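PDB 5K3H: acyl-coenzyme A oxidase from Caenorhabditis elegans, which catalyses the FAD-dependent first step of peroxisomal beta-oxidation, desaturating acyl-CoA chains to (2E)-enoyl-CoA while reducing oxygen to hydrogen peroxide. Local coordinates for residues Gln174-His179 against His216-Pro221; Ser415-Ile420 against Phe641-Glu646; Phe620-Leu625 against Leu629-Gly634. All blocks are in the same frame, centred on the assembly; numbering follows the deposited sequence.

Contact 1. Residues Gln174-His179 against His216-Pro221; sequences QEFVLH and HTFMVP
Inside the curled mixed sheet of the beta domain, Phe176 and Leu178 on strand 175-179 face Phe218 and Val220 on strand 211-221. The strands are not neighbours in the sheet: the CA atoms of Phe176 and Phe218 stand 9.1 Å apart, so side chains alone bridge the gap. The two phenylalanines form an edge-to-face pair. Phe218 presents CE1 to one face of the Phe176 ring, over its centre, and this atom lies 3.8 Å from Phe176 CG and almost as near the other five ring carbons; the planes meet at 58°. Phe176 holds CG anti to its carbonyl carbon (chi1 -73°), and with chi2 at -83° one face of the ring is turned to Phe218. Two residues further along each strand, Leu178 and Val220 meet tip to tip, Leu178 CD2 resting 3.6 Å from Val220 CG2. Ile260 of strand 258-261 packs on both Leu178 and Phe218, Met206 of strand 199-208 adds to the wall beside Phe176, and Tyr169 meets the Phe176 ring. With a leucine in place of Phe176, the flat face under Phe218 CE1 would be lost and the Phe218 ring would probably be less firmly fixed in its tilt. All four touching residues are buried and apolar, so the contact depends on shape and on the weak electrostatics of an aromatic C-H over a pi face, with no polar side-chain atom among those that touch.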
loop_
_atom_site.group_PDB
_atom_site.type_symbol
_atom_site.label_atom_id
_atom_site.label_comp_id
_atom_site.label_asym_id
_atom_site.label_seq_id
_atom_site.Cartn_x
_atom_site.Cartn_y
_atom_site.Cartn_z
ATOM N N GLN B 174 42.929 -3.012 -28.368
ATOM C CA GLN B 174 42.556 -1.767 -27.696
ATOM C C GLN B 174 41.041 -1.609 -27.619
ATOM O O GLN B 174 40.469 -0.601 -28.054
ATOM C CB GLN B 174 43.182 -0.568 -28.393
ATOM C CG GLN B 174 44.693 -0.476 -28.241
ATOM C CD GLN B 174 45.255 0.561 -29.170
ATOM O OE1 GLN B 174 45.841 0.225 -30.195
ATOM N NE2 GLN B 174 45.039 1.842 -28.842
ATOM N N GLU B 175 40.394 -2.626 -27.055
ATOM C CA GLU B 175 38.949 -2.698 -26.916
ATOM C C GLU B 175 38.599 -3.263 -25.553
ATOM O O GLU B 175 39.387 -4.006 -24.962
ATOM C CB GLU B 175 38.333 -3.580 -27.994
ATOM C CG GLU B 175 38.231 -2.967 -29.363
ATOM C CD GLU B 175 37.803 -3.998 -30.363
ATOM O OE1 GLU B 175 38.427 -5.082 -30.395
ATOM O OE2 GLU B 175 36.802 -3.767 -31.065
ATOM N N PHE B 176 37.414 -2.903 -25.055
ATOM C CA PHE B 176 36.799 -3.603 -23.928
ATOM C C PHE B 176 35.814 -4.644 -24.439
ATOM O O PHE B 176 35.045 -4.368 -25.367
ATOM C CB PHE B 176 36.116 -2.624 -22.970
ATOM C CG PHE B 176 37.097 -1.831 -22.162
ATOM C CD1 PHE B 176 37.655 -2.369 -21.012
ATOM C CD2 PHE B 176 37.524 -0.594 -22.594
ATOM C CE1 PHE B 176 38.581 -1.674 -20.274
ATOM C CE2 PHE B 176 38.452 0.112 -21.871
ATOM C CZ PHE B 176 38.982 -0.428 -20.696
ATOM N N VAL B 177 35.877 -5.847 -23.864
ATOM C CA VAL B 177 34.967 -6.939 -24.205
ATOM C C VAL B 177 33.976 -7.036 -23.051
ATOM O O VAL B 177 34.352 -7.412 -21.941
ATOM C CB VAL B 177 35.715 -8.269 -24.399
ATOM C CG1 VAL B 177 34.755 -9.426 -24.412
ATOM C CG2 VAL B 177 36.596 -8.272 -25.646
ATOM N N LEU B 178 32.714 -6.682 -23.287
ATOM C CA LEU B 178 31.685 -6.740 -22.255
ATOM C C LEU B 178 31.073 -8.129 -22.265
ATOM O O LEU B 178 30.856 -8.706 -23.338
ATOM C CB LEU B 178 30.606 -5.685 -22.501
ATOM C CG LEU B 178 30.756 -4.257 -21.939
ATOM C CD1 LEU B 178 32.167 -3.740 -22.005
ATOM C CD2 LEU B 178 29.857 -3.319 -22.744
ATOM N N HIS B 179 30.827 -8.690 -21.077
ATOM C CA HIS B 179 30.282 -10.039 -21.067
ATOM C C HIS B 179 29.336 -10.272 -19.899
ATOM O O HIS B 179 29.588 -9.831 -18.773
ATOM C CB HIS B 179 31.396 -11.083 -21.027
ATOM C CG HIS B 179 30.921 -12.462 -21.341
ATOM N ND1 HIS B 179 30.318 -12.785 -22.537
ATOM C CD2 HIS B 179 30.931 -13.597 -20.604
ATOM C CE1 HIS B 179 29.982 -14.062 -22.527
ATOM N NE2 HIS B 179 30.343 -14.577 -21.365
ATOM N N HIS B 216 33.469 0.204 -13.092
ATOM C CA HIS B 216 33.693 1.384 -13.914
ATOM C C HIS B 216 32.536 1.521 -14.899
ATOM O O HIS B 216 31.756 0.585 -15.103
ATOM C CB HIS B 216 35.022 1.287 -14.663
ATOM C CG HIS B 216 36.222 1.417 -13.784
ATOM N ND1 HIS B 216 36.600 0.439 -12.891
ATOM C CD2 HIS B 216 37.135 2.410 -13.664
ATOM C CE1 HIS B 216 37.703 0.819 -12.265
ATOM N NE2 HIS B 216 38.046 2.013 -12.712
ATOM N N THR B 217 32.414 2.690 -15.525
ATOM C CA THR B 217 31.287 2.943 -16.417
ATOM C C THR B 217 31.738 3.161 -17.863
ATOM O O THR B 217 32.785 3.774 -18.134
ATOM C CB THR B 217 30.428 4.131 -15.908
ATOM O OG1 THR B 217 31.210 5.328 -15.856
ATOM C CG2 THR B 217 29.873 3.837 -14.524
ATOM N N PHE B 218 30.913 2.668 -18.786
ATOM C CA PHE B 218 31.261 2.613 -20.197
ATOM C C PHE B 218 30.081 3.098 -21.021
ATOM O O PHE B 218 28.927 2.742 -20.750
ATOM C CB PHE B 218 31.640 1.187 -20.660
ATOM C CG PHE B 218 32.757 0.556 -19.863
ATOM C CD1 PHE B 218 34.071 0.635 -20.304
ATOM C CD2 PHE B 218 32.508 -0.036 -18.635
ATOM C CE1 PHE B 218 35.099 0.090 -19.572
ATOM C CE2 PHE B 218 33.542 -0.601 -17.904
ATOM C CZ PHE B 218 34.830 -0.529 -18.371
ATOM N N MET B 219 30.377 3.882 -22.052
ATOM C CA MET B 219 29.357 4.209 -23.036
ATOM C C MET B 219 29.190 3.000 -23.941
ATOM O O MET B 219 30.177 2.469 -24.450
ATOM C CB MET B 219 29.752 5.455 -23.835
ATOM C CG MET B 219 28.754 5.835 -24.914
ATOM S SD MET B 219 27.099 6.195 -24.253
ATOM C CE MET B 219 27.415 7.802 -23.564
ATOM N N VAL B 220 27.952 2.521 -24.091
ATOM C CA VAL B 220 27.672 1.287 -24.810
ATOM C C VAL B 220 26.551 1.501 -25.821
ATOM O O VAL B 220 25.431 1.849 -25.434
ATOM C CB VAL B 220 27.308 0.127 -23.865
ATOM C CG1 VAL B 220 27.103 -1.159 -24.659
ATOM C CG2 VAL B 220 28.379 -0.067 -22.819
ATOM N N PRO B 221 26.806 1.357 -27.127
ATOM C CA PRO B 221 25.699 1.311 -28.090
ATOM C C PRO B 221 24.961 -0.003 -27.986
ATOM O O PRO B 221 25.573 -1.075 -27.913
ATOM C CB PRO B 221 26.382 1.454 -29.453
ATOM C CG PRO B 221 27.786 1.087 -29.234
ATOM C CD PRO B 221 28.127 1.324 -27.786
#

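Contact 2. Residues Ser415-Ile420 against Phe641-Glu646; sequences SMASYI and FKWAKE
The indole of Trp643, from helix 636-645 in the C-terminal acyl-CoA oxidase region, lies against the turn Ser415-Ala417 and so joins that helix to the C-alpha1 loop between helices 382-408 and 420-428. Ala417 supplies the closest fit: its CB sits over one face of the six-membered ring, 3.8 Å from the centroid and 12° off the normal, a CH-pi contact, while the Ala417 backbone N lies 3.6 Å from Trp643 CH2. Ser415 OG comes within 3.7 Å of Trp643 CZ3, and Met416 adds CB at 4.1 Å from Trp643 CH2 before its bent chain leads away. With CG anti to the backbone N (chi1 -169°), Trp643 extends its ring off the helix and against the turn. Behind this first shell, two ST turns shape the loop: Ala417 N donates to Ser415 OG at 2.9 Å, and Ile420 N to Ser418 OG at 3.2 Å. Tyr65 meets the indole and its OH hydrogen-bonds Trp643 O, and Ile239 of the second subunit packs on the tryptophan, which places the contact at the dimer interface. The Ala417 N-H is already directed at Ser415 OG, and what Trp643 offers the turn is a broad apolar surface, gripping by dispersion and CH-pi attraction.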
loop_
_atom_site.group_PDB
_atom_site.type_symbol
_atom_site.label_atom_id
_atom_site.label_comp_id
_atom_site.label_asym_id
_atom_site.label_seq_id
_atom_site.Cartn_x
_atom_site.Cartn_y
_atom_site.Cartn_z
ATOM N N SER B 415 -11.458 3.322 -6.756
ATOM C CA SER B 415 -11.570 3.556 -8.181
ATOM C C SER B 415 -10.301 4.192 -8.727
ATOM O O SER B 415 -9.570 4.892 -8.010
ATOM C CB SER B 415 -12.769 4.471 -8.449
ATOM O OG SER B 415 -12.889 4.790 -9.827
ATOM N N MET B 416 -10.021 3.935 -10.010
ATOM C CA MET B 416 -8.971 4.741 -10.621
ATOM C C MET B 416 -9.408 6.181 -10.829
ATOM O O MET B 416 -8.595 7.005 -11.264
ATOM C CB MET B 416 -8.490 4.159 -11.937
ATOM C CG MET B 416 -7.785 2.822 -11.818
ATOM S SD MET B 416 -6.463 2.706 -10.581
ATOM C CE MET B 416 -5.457 4.129 -11.017
ATOM N N ALA B 417 -10.676 6.496 -10.560
ATOM C CA ALA B 417 -11.132 7.883 -10.592
ATOM C C ALA B 417 -10.555 8.724 -9.451
ATOM O O ALA B 417 -10.599 9.961 -9.527
ATOM C CB ALA B 417 -12.664 7.933 -10.570
ATOM N N SER B 418 -10.067 8.090 -8.372
ATOM C CA SER B 418 -9.370 8.832 -7.325
ATOM C C SER B 418 -7.911 9.072 -7.696
ATOM O O SER B 418 -7.326 10.084 -7.292
ATOM C CB SER B 418 -9.430 8.083 -6.014
ATOM O OG SER B 418 -8.403 7.114 -6.013
ATOM N N TYR B 419 -7.305 8.120 -8.405
ATOM C CA TYR B 419 -5.942 8.096 -8.936
ATOM C C TYR B 419 -4.895 7.837 -7.865
ATOM O O TYR B 419 -3.717 7.719 -8.215
ATOM C CB TYR B 419 -5.571 9.382 -9.694
ATOM C CG TYR B 419 -4.495 9.160 -10.737
ATOM C CD1 TYR B 419 -4.666 8.209 -11.756
ATOM C CD2 TYR B 419 -3.313 9.887 -10.718
ATOM C CE1 TYR B 419 -3.702 7.989 -12.709
ATOM C CE2 TYR B 419 -2.334 9.674 -11.683
ATOM C CZ TYR B 419 -2.546 8.715 -12.667
ATOM O OH TYR B 419 -1.588 8.484 -13.625
ATOM N N ILE B 420 -5.279 7.686 -6.593
ATOM C CA ILE B 420 -4.308 7.604 -5.501
ATOM C C ILE B 420 -3.538 6.291 -5.525
ATOM O O ILE B 420 -2.350 6.251 -5.162
ATOM C CB ILE B 420 -5.026 7.804 -4.155
ATOM C CG1 ILE B 420 -5.642 9.206 -4.100
ATOM C CG2 ILE B 420 -4.047 7.642 -3.024
ATOM C CD1 ILE B 420 -6.503 9.444 -2.884
ATOM N N PHE B 641 -19.817 10.260 -12.640
ATOM C CA PHE B 641 -20.783 9.590 -13.504
ATOM C C PHE B 641 -20.331 9.627 -14.965
ATOM O O PHE B 641 -20.313 8.592 -15.643
ATOM C CB PHE B 641 -22.142 10.258 -13.325
ATOM C CG PHE B 641 -23.276 9.518 -13.959
ATOM C CD1 PHE B 641 -23.218 8.136 -14.121
ATOM C CD2 PHE B 641 -24.417 10.201 -14.369
ATOM C CE1 PHE B 641 -24.270 7.451 -14.712
ATOM C CE2 PHE B 641 -25.476 9.526 -14.954
ATOM C CZ PHE B 641 -25.400 8.150 -15.128
ATOM N N LYS B 642 -19.893 10.798 -15.454
ATOM C CA LYS B 642 -19.351 10.870 -16.810
ATOM C C LYS B 642 -18.148 9.956 -16.977
ATOM O O LYS B 642 -18.031 9.246 -17.989
ATOM C CB LYS B 642 -18.947 12.301 -17.179
ATOM C CG LYS B 642 -20.093 13.234 -17.493
ATOM C CD LYS B 642 -19.594 14.597 -18.023
ATOM C CE LYS B 642 -20.787 15.549 -18.327
ATOM N NZ LYS B 642 -20.868 16.749 -17.436
ATOM N N TRP B 643 -17.212 10.007 -16.017
ATOM C CA TRP B 643 -16.007 9.185 -16.084
ATOM C C TRP B 643 -16.346 7.696 -16.201
ATOM O O TRP B 643 -15.672 6.950 -16.925
ATOM C CB TRP B 643 -15.138 9.469 -14.850
ATOM C CG TRP B 643 -13.762 8.886 -14.910
ATOM C CD1 TRP B 643 -12.634 9.482 -15.420
ATOM C CD2 TRP B 643 -13.358 7.606 -14.437
ATOM N NE1 TRP B 643 -11.561 8.637 -15.309
ATOM C CE2 TRP B 643 -11.973 7.481 -14.699
ATOM C CE3 TRP B 643 -14.025 6.549 -13.808
ATOM C CZ2 TRP B 643 -11.248 6.339 -14.352
ATOM C CZ3 TRP B 643 -13.306 5.423 -13.464
ATOM C CH2 TRP B 643 -11.933 5.325 -13.739
ATOM N N ALA B 644 -17.342 7.237 -15.441
ATOM C CA ALA B 644 -17.813 5.854 -15.543
ATOM C C ALA B 644 -18.476 5.588 -16.889
ATOM O O ALA B 644 -18.145 4.614 -17.576
ATOM C CB ALA B 644 -18.787 5.546 -14.402
ATOM N N LYS B 645 -19.428 6.445 -17.278
ATOM C CA LYS B 645 -20.191 6.199 -18.500
ATOM C C LYS B 645 -19.296 6.122 -19.732
ATOM O O LYS B 645 -19.608 5.387 -20.673
ATOM C CB LYS B 645 -21.261 7.277 -18.680
ATOM C CG LYS B 645 -22.511 7.003 -17.854
ATOM C CD LYS B 645 -23.630 7.974 -18.190
ATOM C CE LYS B 645 -23.194 9.391 -17.856
ATOM N NZ LYS B 645 -24.274 10.391 -17.986
ATOM N N GLU B 646 -18.185 6.862 -19.742
ATOM C CA GLU B 646 -17.277 6.934 -20.881
ATOM C C GLU B 646 -16.113 5.943 -20.795
ATOM O O GLU B 646 -15.221 5.969 -21.656
ATOM C CB GLU B 646 -16.763 8.376 -21.023
ATOM C CG GLU B 646 -17.873 9.375 -21.390
ATOM C CD GLU B 646 -17.436 10.835 -21.280
ATOM O OE1 GLU B 646 -16.224 11.066 -21.078
ATOM O OE2 GLU B 646 -18.295 11.756 -21.401
#

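Contact 3. Residues Phe620-Leu625 against Leu629-Gly634; sequences FSDREL and LGRRDG
Asp622, in the first turn of the short helix 622-625, directs its carboxylate at the backbone of Arg631 and Arg632. From CB, CG stands beside the residue's own backbone N and anti to its carbonyl carbon (chi1 -81°), swinging the acid off the helix toward the loop 629-634. Asp622 CG approaches Arg632 N to 3.7 Å. Asp622 OD1 then accepts from Arg632 N at 3.1 Å (N-H...O 150°) through its syn lone pair, and it also lies 3.6 Å from Arg631 CA. Asp622 OD2 takes a second, weak bond from the Arg632 N-H at 3.5 Å, and a water donates to it at 2.6 Å while accepting from Asp633 N. Two successive amides of the loop are therefore read by one carboxylate, one of them through the water. The Arg632 side chain crosses that of Asp622 at about a right angle and carries its guanidinium away to a salt bridge with Asp12. Asp622 OD2 lies over a face of the Arg631 guanidinium with no N-H aimed at it, so any attraction there is probably one of charge alone. Arg631 instead grips Asp633 side-on, NE to OD1 and NH2 to OD2, the latter at 2.9 Å. From the same helix, Leu625 CD2 packs 3.5 Å from Gly630 O, an oxygen that also accepts from Arg315. Ser621, the N-cap, takes Glu624 N on its OG. Arg631 to Gly634 form a type I beta turn whose second and third residues are held by the Asp622 carboxylate, the third through the water, folded back against the start of the preceding helix.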
loop_
_atom_site.group_PDB
_atom_site.type_symbol
_atom_site.label_atom_id
_atom_site.label_comp_id
_atom_site.label_asym_id
_atom_site.label_seq_id
_atom_site.Cartn_x
_atom_site.Cartn_y
_atom_site.Cartn_z
ATOM N N PHE B 620 -1.789 22.656 -8.091
ATOM C CA PHE B 620 -1.869 21.601 -9.101
ATOM C C PHE B 620 -3.151 21.768 -9.909
ATOM O O PHE B 620 -4.257 21.709 -9.350
ATOM C CB PHE B 620 -1.855 20.220 -8.463
ATOM C CG PHE B 620 -0.673 19.966 -7.599
ATOM C CD1 PHE B 620 0.621 20.206 -8.067
ATOM C CD2 PHE B 620 -0.833 19.460 -6.326
ATOM C CE1 PHE B 620 1.715 19.964 -7.276
ATOM C CE2 PHE B 620 0.268 19.225 -5.531
ATOM C CZ PHE B 620 1.537 19.483 -6.015
ATOM N N SER B 621 -3.006 21.942 -11.222
ATOM C CA SER B 621 -4.167 21.954 -12.095
ATOM C C SER B 621 -4.755 20.546 -12.207
ATOM O O SER B 621 -4.105 19.547 -11.884
ATOM C CB SER B 621 -3.774 22.475 -13.475
ATOM O OG SER B 621 -2.951 21.538 -14.148
ATOM N N ASP B 622 -6.014 20.478 -12.659
ATOM C CA ASP B 622 -6.646 19.187 -12.922
ATOM C C ASP B 622 -5.878 18.407 -13.969
ATOM O O ASP B 622 -5.740 17.179 -13.864
ATOM C CB ASP B 622 -8.095 19.383 -13.377
ATOM C CG ASP B 622 -9.025 19.616 -12.236
ATOM O OD1 ASP B 622 -8.573 19.347 -11.101
ATOM O OD2 ASP B 622 -10.179 20.076 -12.452
ATOM N N ARG B 623 -5.356 19.098 -14.989
ATOM C CA ARG B 623 -4.579 18.392 -15.999
ATOM C C ARG B 623 -3.359 17.716 -15.377
ATOM O O ARG B 623 -2.934 16.654 -15.842
ATOM C CB ARG B 623 -4.165 19.351 -17.124
ATOM C CG ARG B 623 -5.321 19.734 -18.115
ATOM C CD ARG B 623 -4.807 20.404 -19.399
ATOM N NE ARG B 623 -3.616 21.192 -19.072
ATOM C CZ ARG B 623 -3.640 22.439 -18.593
ATOM N NH1 ARG B 623 -4.800 23.064 -18.399
ATOM N NH2 ARG B 623 -2.500 23.060 -18.312
ATOM N N GLU B 624 -2.791 18.293 -14.319
ATOM C CA GLU B 624 -1.672 17.631 -13.650
ATOM C C GLU B 624 -2.144 16.560 -12.675
ATOM O O GLU B 624 -1.583 15.455 -12.638
ATOM C CB GLU B 624 -0.805 18.655 -12.916
ATOM C CG GLU B 624 0.364 18.048 -12.174
ATOM C CD GLU B 624 1.218 19.082 -11.448
ATOM O OE1 GLU B 624 0.964 20.289 -11.575
ATOM O OE2 GLU B 624 2.148 18.682 -10.732
ATOM N N LEU B 625 -3.151 16.889 -11.854
ATOM C CA LEU B 625 -3.538 16.036 -10.731
ATOM C C LEU B 625 -4.164 14.730 -11.201
ATOM O O LEU B 625 -3.965 13.684 -10.573
ATOM C CB LEU B 625 -4.503 16.792 -9.811
ATOM C CG LEU B 625 -4.754 16.160 -8.447
ATOM C CD1 LEU B 625 -3.423 16.071 -7.755
ATOM C CD2 LEU B 625 -5.713 16.984 -7.606
ATOM N N LEU B 629 -11.996 12.581 -8.107
ATOM C CA LEU B 629 -12.407 12.952 -6.756
ATOM C C LEU B 629 -11.717 14.234 -6.312
ATOM O O LEU B 629 -12.292 15.014 -5.542
ATOM C CB LEU B 629 -12.112 11.828 -5.759
ATOM C CG LEU B 629 -12.705 10.423 -5.891
ATOM C CD1 LEU B 629 -12.458 9.682 -4.586
ATOM C CD2 LEU B 629 -14.192 10.441 -6.207
ATOM N N GLY B 630 -10.518 14.506 -6.824
ATOM C CA GLY B 630 -9.828 15.702 -6.384
ATOM C C GLY B 630 -9.947 16.877 -7.332
ATOM O O GLY B 630 -9.108 17.778 -7.298
ATOM N N ARG B 631 -10.995 16.893 -8.158
ATOM C CA ARG B 631 -11.262 18.020 -9.050
ATOM C C ARG B 631 -11.179 19.350 -8.325
ATOM O O ARG B 631 -11.720 19.503 -7.224
ATOM C CB ARG B 631 -12.653 17.893 -9.653
ATOM C CG ARG B 631 -12.733 16.976 -10.826
ATOM C CD ARG B 631 -14.162 16.881 -11.319
ATOM N NE ARG B 631 -14.605 18.166 -11.849
ATOM C CZ ARG B 631 -14.388 18.554 -13.105
ATOM N NH1 ARG B 631 -13.721 17.754 -13.927
ATOM N NH2 ARG B 631 -14.825 19.743 -13.533
ATOM N N ARG B 632 -10.554 20.332 -8.993
ATOM C CA ARG B 632 -10.424 21.680 -8.430
ATOM C C ARG B 632 -11.769 22.263 -8.003
ATOM O O ARG B 632 -11.876 22.878 -6.928
ATOM C CB ARG B 632 -9.771 22.613 -9.452
ATOM C CG ARG B 632 -9.325 23.949 -8.867
ATOM C CD ARG B 632 -9.426 25.083 -9.879
ATOM N NE ARG B 632 -10.768 25.106 -10.445
ATOM C CZ ARG B 632 -11.822 25.625 -9.826
ATOM N NH1 ARG B 632 -11.671 26.170 -8.624
ATOM N NH2 ARG B 632 -13.028 25.598 -10.393
ATOM N N ASP B 633 -12.824 22.057 -8.811
ATOM C CA ASP B 633 -14.107 22.708 -8.529
ATOM C C ASP B 633 -15.009 21.956 -7.545
ATOM O O ASP B 633 -16.023 22.524 -7.120
ATOM C CB ASP B 633 -14.883 22.970 -9.821
ATOM C CG ASP B 633 -15.213 21.705 -10.586
ATOM O OD1 ASP B 633 -15.078 20.571 -10.052
ATOM O OD2 ASP B 633 -15.661 21.856 -11.746
ATOM N N GLY B 634 -14.690 20.716 -7.180
ATOM C CA GLY B 634 -15.490 19.986 -6.221
ATOM C C GLY B 634 -16.759 19.357 -6.757
ATOM O O GLY B 634 -17.577 18.866 -5.963
HETATM O O HOH W 1 -12.275 21.349 -11.745
#

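Overall arrangement
Contact 1 belongs to the beta domain, whereas contacts 2 and 3 lie in the helical part, with centres about 48 and 47 Å from that of contact 1. Contacts 2 and 3 are neighbours, 13 Å apart between centres, and join directly where Leu629 N probably hydrogen-bonds Ala417 O at 3.3 Å; helices 622-625 and 636-645, which follow each other in the chain, carry one segment of each. Contact 1 is wholly buried and purely apolar. Contact 2 is also buried but sets an indole on a serine-stabilised turn and is reached by the second subunit. Contact 3, only partly buried, uses charge, backbone amides and water.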